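Local coordinates for protein putative O-Methyltransferase (Corynebacterium glutamicum, PDB 3DR5) that is a putative O-methyltransferase that probably transfers a methyl group from S-adenosyl-L-methionine to a hydroxyl of a substrate not yet known, at residues A25-E39 and I63-L75. Residues are numbered along the deposited sequence; the frame is centred on the assembly and turned at random.
Sequences AREDAAEFGLPAPDE and ITPAAGLVGLYIL
Leu69 wedges between Ala25 and Arg26 of helix 25-31 and Ala36 of the returning chain. Helices 25-31 and 67-75 run nearly antiparallel, their axes 8.8 Å apart; the small Ala25 suits this tight spot, its CB 3.7 Å from Leu69 CA. Leu69 CD2 reaches Ala36 CB at 3.4 Å, closer than usual for two carbons, and lies over one face of the Arg26 guanidinium, toward its rim. Bonds in its own plane fix how that group is turned: Arg26 NH1 and NH2 both grip Pro37 O, and Arg26 NH2 also gives a nearly straight bond of 3.1 Å to Tyr73 OH. Tyr73 OH in turn donates to Glu39 OE1 (2.5 Å) from above the carboxylate plane, so one hydroxyl links a probably cationic and a probably anionic side chain. Gly33, at positive phi, closes helix 25-31 in a Schellman motif and turns the chain back toward Ala66. The Pro35 end is looser and more exposed: its ring only grazes Pro65, and a water bridges Pro35 O to Thr64 OG1, which accepts from Ala66 N in an ST turn. Helix 67-77, following strand 59-63 of the Rossmann-like sheet, is flanked by helix 20-31; helix 91-103 touches Ala25 and Leu34, and Phe134 of strand 130-135 meets Pro37 and Val70.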
loop_
_atom_site.group_PDB
_atom_site.type_symbol
_atom_site.label_atom_id
_atom_site.label_comp_id
_atom_site.label_asym_id
_atom_site.label_seq_id
_atom_site.Cartn_x
_atom_site.Cartn_y
_atom_site.Cartn_z
ATOM N N ALA A 25 1.414 -19.228 12.340
ATOM C CA ALA A 25 2.691 -18.645 11.943
ATOM C C ALA A 25 3.097 -17.484 12.858
ATOM O O ALA A 25 4.291 -17.266 13.101
ATOM C CB ALA A 25 2.625 -18.179 10.487
ATOM N N ARG A 26 2.112 -16.745 13.364
ATOM C CA ARG A 26 2.375 -15.621 14.262
ATOM C C ARG A 26 2.768 -16.161 15.644
ATOM O O ARG A 26 3.597 -15.574 16.341
ATOM C CB ARG A 26 1.129 -14.737 14.378
ATOM C CG ARG A 26 1.386 -13.387 15.030
ATOM C CD ARG A 26 0.223 -12.436 14.779
ATOM N NE ARG A 26 0.213 -11.893 13.421
ATOM C CZ ARG A 26 1.101 -11.012 12.967
ATOM N NH1 ARG A 26 2.065 -10.580 13.768
ATOM N NH2 ARG A 26 1.018 -10.557 11.722
ATOM N N GLU A 27 2.175 -17.283 16.042
ATOM C CA GLU A 27 2.508 -17.894 17.323
ATOM C C GLU A 27 3.926 -18.460 17.208
ATOM O O GLU A 27 4.762 -18.250 18.091
ATOM C CB GLU A 27 1.527 -19.019 17.652
ATOM C CG GLU A 27 0.878 -18.881 19.022
ATOM C CD GLU A 27 1.867 -19.028 20.166
ATOM O OE1 GLU A 27 2.566 -18.045 20.499
ATOM O OE2 GLU A 27 1.948 -20.143 20.724
ATOM N N ASP A 28 4.199 -19.181 16.120
ATOM C CA ASP A 28 5.531 -19.755 15.910
ATOM C C ASP A 28 6.627 -18.694 15.973
ATOM O O ASP A 28 7.629 -18.878 16.661
ATOM C CB ASP A 28 5.604 -20.486 14.568
ATOM C CG ASP A 28 4.878 -21.817 14.590
ATOM O OD1 ASP A 28 4.383 -22.194 15.674
ATOM O OD2 ASP A 28 4.805 -22.486 13.532
ATOM N N ALA A 29 6.436 -17.584 15.264
ATOM C CA ALA A 29 7.434 -16.513 15.247
ATOM C C ALA A 29 7.704 -15.966 16.639
ATOM O O ALA A 29 8.854 -15.702 17.001
ATOM C CB ALA A 29 6.989 -15.378 14.315
ATOM N N ALA A 30 6.636 -15.801 17.411
ATOM C CA ALA A 30 6.734 -15.285 18.769
ATOM C C ALA A 30 7.474 -16.275 19.674
ATOM O O ALA A 30 8.283 -15.874 20.510
ATOM C CB ALA A 30 5.337 -15.009 19.324
ATOM N N GLU A 31 7.192 -17.563 19.507
ATOM C CA GLU A 31 7.851 -18.588 20.307
ATOM C C GLU A 31 9.362 -18.636 20.075
ATOM O O GLU A 31 10.114 -19.029 20.962
ATOM C CB GLU A 31 7.240 -19.956 20.011
ATOM C CG GLU A 31 5.898 -20.183 20.678
ATOM C CD GLU A 31 5.196 -21.407 20.150
ATOM O OE1 GLU A 31 5.894 -22.341 19.711
ATOM O OE2 GLU A 31 3.953 -21.451 20.188
ATOM N N PHE A 32 9.803 -18.229 18.886
ATOM C CA PHE A 32 11.225 -18.243 18.542
ATOM C C PHE A 32 11.868 -16.858 18.561
ATOM O O PHE A 32 13.025 -16.698 18.161
ATOM C CB PHE A 32 11.419 -18.889 17.166
ATOM C CG PHE A 32 11.218 -20.383 17.165
ATOM C CD1 PHE A 32 12.291 -21.248 17.394
ATOM C CD2 PHE A 32 9.955 -20.925 16.925
ATOM C CE1 PHE A 32 12.106 -22.632 17.388
ATOM C CE2 PHE A 32 9.761 -22.301 16.921
ATOM C CZ PHE A 32 10.838 -23.158 17.151
ATOM N N GLY A 33 11.108 -15.865 19.017
ATOM C CA GLY A 33 11.604 -14.497 19.095
ATOM C C GLY A 33 11.945 -13.841 17.768
ATOM O O GLY A 33 12.826 -12.985 17.699
ATOM N N LEU A 34 11.232 -14.232 16.715
ATOM C CA LEU A 34 11.481 -13.689 15.378
ATOM C C LEU A 34 10.721 -12.399 15.094
ATOM O O LEU A 34 9.613 -12.210 15.585
ATOM C CB LEU A 34 11.099 -14.726 14.316
ATOM C CG LEU A 34 11.642 -16.148 14.483
ATOM C CD1 LEU A 34 11.005 -17.082 13.462
ATOM C CD2 LEU A 34 13.148 -16.135 14.326
ATOM N N PRO A 35 11.317 -11.499 14.295
ATOM C CA PRO A 35 10.699 -10.217 13.930
ATOM C C PRO A 35 9.491 -10.517 13.041
ATOM O O PRO A 35 9.645 -11.014 11.922
ATOM C CB PRO A 35 11.796 -9.493 13.143
ATOM C CG PRO A 35 13.062 -10.283 13.415
ATOM C CD PRO A 35 12.606 -11.686 13.613
ATOM N N ALA A 36 8.295 -10.195 13.533
ATOM C CA ALA A 36 7.065 -10.469 12.791
ATOM C C ALA A 36 6.183 -9.245 12.570
ATOM O O ALA A 36 5.623 -8.706 13.522
ATOM C CB ALA A 36 6.263 -11.546 13.506
ATOM N N PRO A 37 6.037 -8.811 11.310
ATOM C CA PRO A 37 5.205 -7.647 10.981
ATOM C C PRO A 37 3.804 -7.859 11.539
ATOM O O PRO A 37 3.288 -8.980 11.492
ATOM C CB PRO A 37 5.199 -7.637 9.450
ATOM C CG PRO A 37 6.470 -8.320 9.082
ATOM C CD PRO A 37 6.599 -9.431 10.097
ATOM N N ASP A 38 3.182 -6.795 12.043
ATOM C CA ASP A 38 1.838 -6.920 12.601
ATOM C C ASP A 38 0.795 -7.228 11.523
ATOM O O ASP A 38 1.115 -7.295 10.334
ATOM C CB ASP A 38 1.458 -5.655 13.413
ATOM C CG ASP A 38 1.347 -4.398 12.562
ATOM O OD1 ASP A 38 1.752 -4.423 11.378
ATOM O OD2 ASP A 38 0.845 -3.378 13.093
ATOM N N GLU A 39 -0.450 -7.417 11.946
ATOM C CA GLU A 39 -1.530 -7.755 11.032
ATOM C C GLU A 39 -1.790 -6.733 9.937
ATOM O O GLU A 39 -2.099 -7.103 8.805
ATOM C CB GLU A 39 -2.816 -8.000 11.819
ATOM C CG GLU A 39 -4.065 -8.229 10.966
ATOM C CD GLU A 39 -3.968 -9.458 10.077
ATOM O OE1 GLU A 39 -3.403 -10.474 10.529
ATOM O OE2 GLU A 39 -4.471 -9.414 8.931
ATOM N N ILE A 63 12.646 -12.012 2.198
ATOM C CA ILE A 63 13.941 -12.141 2.849
ATOM C C ILE A 63 13.722 -11.822 4.319
ATOM O O ILE A 63 13.716 -10.661 4.729
ATOM C CB ILE A 63 14.949 -11.164 2.233
ATOM C CG1 ILE A 63 15.216 -11.564 0.779
ATOM C CG2 ILE A 63 16.230 -11.163 3.036
ATOM C CD1 ILE A 63 15.392 -10.383 -0.150
ATOM N N THR A 64 13.586 -12.869 5.124
ATOM C CA THR A 64 13.302 -12.697 6.543
ATOM C C THR A 64 13.380 -14.018 7.304
ATOM O O THR A 64 13.145 -15.078 6.729
ATOM C CB THR A 64 11.872 -12.134 6.705
ATOM O OG1 THR A 64 11.470 -12.183 8.077
ATOM C CG2 THR A 64 10.869 -12.977 5.874
ATOM N N PRO A 65 13.697 -13.964 8.606
ATOM C CA PRO A 65 13.791 -15.157 9.460
ATOM C C PRO A 65 12.416 -15.798 9.639
ATOM O O PRO A 65 12.308 -16.982 9.920
ATOM C CB PRO A 65 14.314 -14.614 10.788
ATOM C CG PRO A 65 15.087 -13.412 10.401
ATOM C CD PRO A 65 14.310 -12.790 9.257
ATOM N N ALA A 66 11.367 -14.997 9.505
ATOM C CA ALA A 66 9.995 -15.493 9.649
ATOM C C ALA A 66 9.279 -15.443 8.303
ATOM O O ALA A 66 8.284 -14.747 8.144
ATOM C CB ALA A 66 9.232 -14.651 10.663
ATOM N N ALA A 67 9.782 -16.199 7.334
ATOM C CA ALA A 67 9.206 -16.227 5.992
ATOM C C ALA A 67 7.830 -16.870 5.933
ATOM O O ALA A 67 7.068 -16.639 4.989
ATOM C CB ALA A 67 10.156 -16.943 5.036
ATOM N N GLY A 68 7.521 -17.677 6.943
ATOM C CA GLY A 68 6.244 -18.355 6.979
ATOM C C GLY A 68 5.072 -17.412 7.180
ATOM O O GLY A 68 4.059 -17.506 6.478
ATOM N N LEU A 69 5.204 -16.508 8.144
ATOM C CA LEU A 69 4.143 -15.557 8.426
ATOM C C LEU A 69 4.011 -14.607 7.228
ATOM O O LEU A 69 2.956 -14.510 6.613
ATOM C CB LEU A 69 4.457 -14.775 9.712
ATOM C CG LEU A 69 3.503 -13.622 10.049
ATOM C CD1 LEU A 69 2.117 -14.151 10.373
ATOM C CD2 LEU A 69 4.056 -12.842 11.222
ATOM N N VAL A 70 5.095 -13.917 6.904
ATOM C CA VAL A 70 5.125 -12.990 5.776
ATOM C C VAL A 70 4.630 -13.635 4.474
ATOM O O VAL A 70 3.801 -13.052 3.767
ATOM C CB VAL A 70 6.564 -12.451 5.563
ATOM C CG1 VAL A 70 6.670 -11.700 4.228
ATOM C CG2 VAL A 70 6.938 -11.536 6.709
ATOM N N GLY A 71 5.151 -14.828 4.181
ATOM C CA GLY A 71 4.803 -15.557 2.974
ATOM C C GLY A 71 3.334 -15.871 2.812
ATOM O O GLY A 71 2.818 -15.911 1.691
ATOM N N LEU A 72 2.668 -16.128 3.931
ATOM C CA LEU A 72 1.249 -16.444 3.910
ATOM C C LEU A 72 0.440 -15.225 3.463
ATOM O O LEU A 72 -0.558 -15.359 2.750
ATOM C CB LEU A 72 0.783 -16.925 5.295
ATOM C CG LEU A 72 1.206 -18.364 5.656
ATOM C CD1 LEU A 72 0.835 -18.665 7.109
ATOM C CD2 LEU A 72 0.512 -19.364 4.726
ATOM N N TYR A 73 0.862 -14.038 3.885
ATOM C CA TYR A 73 0.165 -12.808 3.502
ATOM C C TYR A 73 0.363 -12.545 2.016
ATOM O O TYR A 73 -0.552 -12.139 1.320
ATOM C CB TYR A 73 0.709 -11.626 4.292
ATOM C CG TYR A 73 0.204 -11.560 5.702
ATOM C CD1 TYR A 73 -1.136 -11.263 5.967
ATOM C CD2 TYR A 73 1.070 -11.751 6.777
ATOM C CE1 TYR A 73 -1.598 -11.151 7.270
ATOM C CE2 TYR A 73 0.620 -11.642 8.090
ATOM C CZ TYR A 73 -0.707 -11.339 8.328
ATOM O OH TYR A 73 -1.138 -11.189 9.619
ATOM N N ILE A 74 1.577 -12.791 1.546
ATOM C CA ILE A 74 1.922 -12.596 0.149
ATOM C C ILE A 74 1.207 -13.615 -0.740
ATOM O O ILE A 74 0.644 -13.252 -1.770
ATOM C CB ILE A 74 3.468 -12.682 -0.042
ATOM C CG1 ILE A 74 4.126 -11.452 0.590
ATOM C CG2 ILE A 74 3.822 -12.790 -1.521
ATOM C CD1 ILE A 74 5.640 -11.394 0.415
ATOM N N LEU A 75 1.222 -14.887 -0.336
ATOM C CA LEU A 75 0.570 -15.946 -1.106
ATOM C C LEU A 75 -0.931 -15.716 -1.265
ATOM O O LEU A 75 -1.526 -16.130 -2.257
ATOM C CB LEU A 75 0.853 -17.319 -0.467
ATOM C CG LEU A 75 2.293 -17.801 -0.695
ATOM C CD1 LEU A 75 2.607 -19.000 0.208
ATOM C CD2 LEU A 75 2.474 -18.163 -2.171
HETATM O O HOH W 1 9.607 -10.521 9.079
#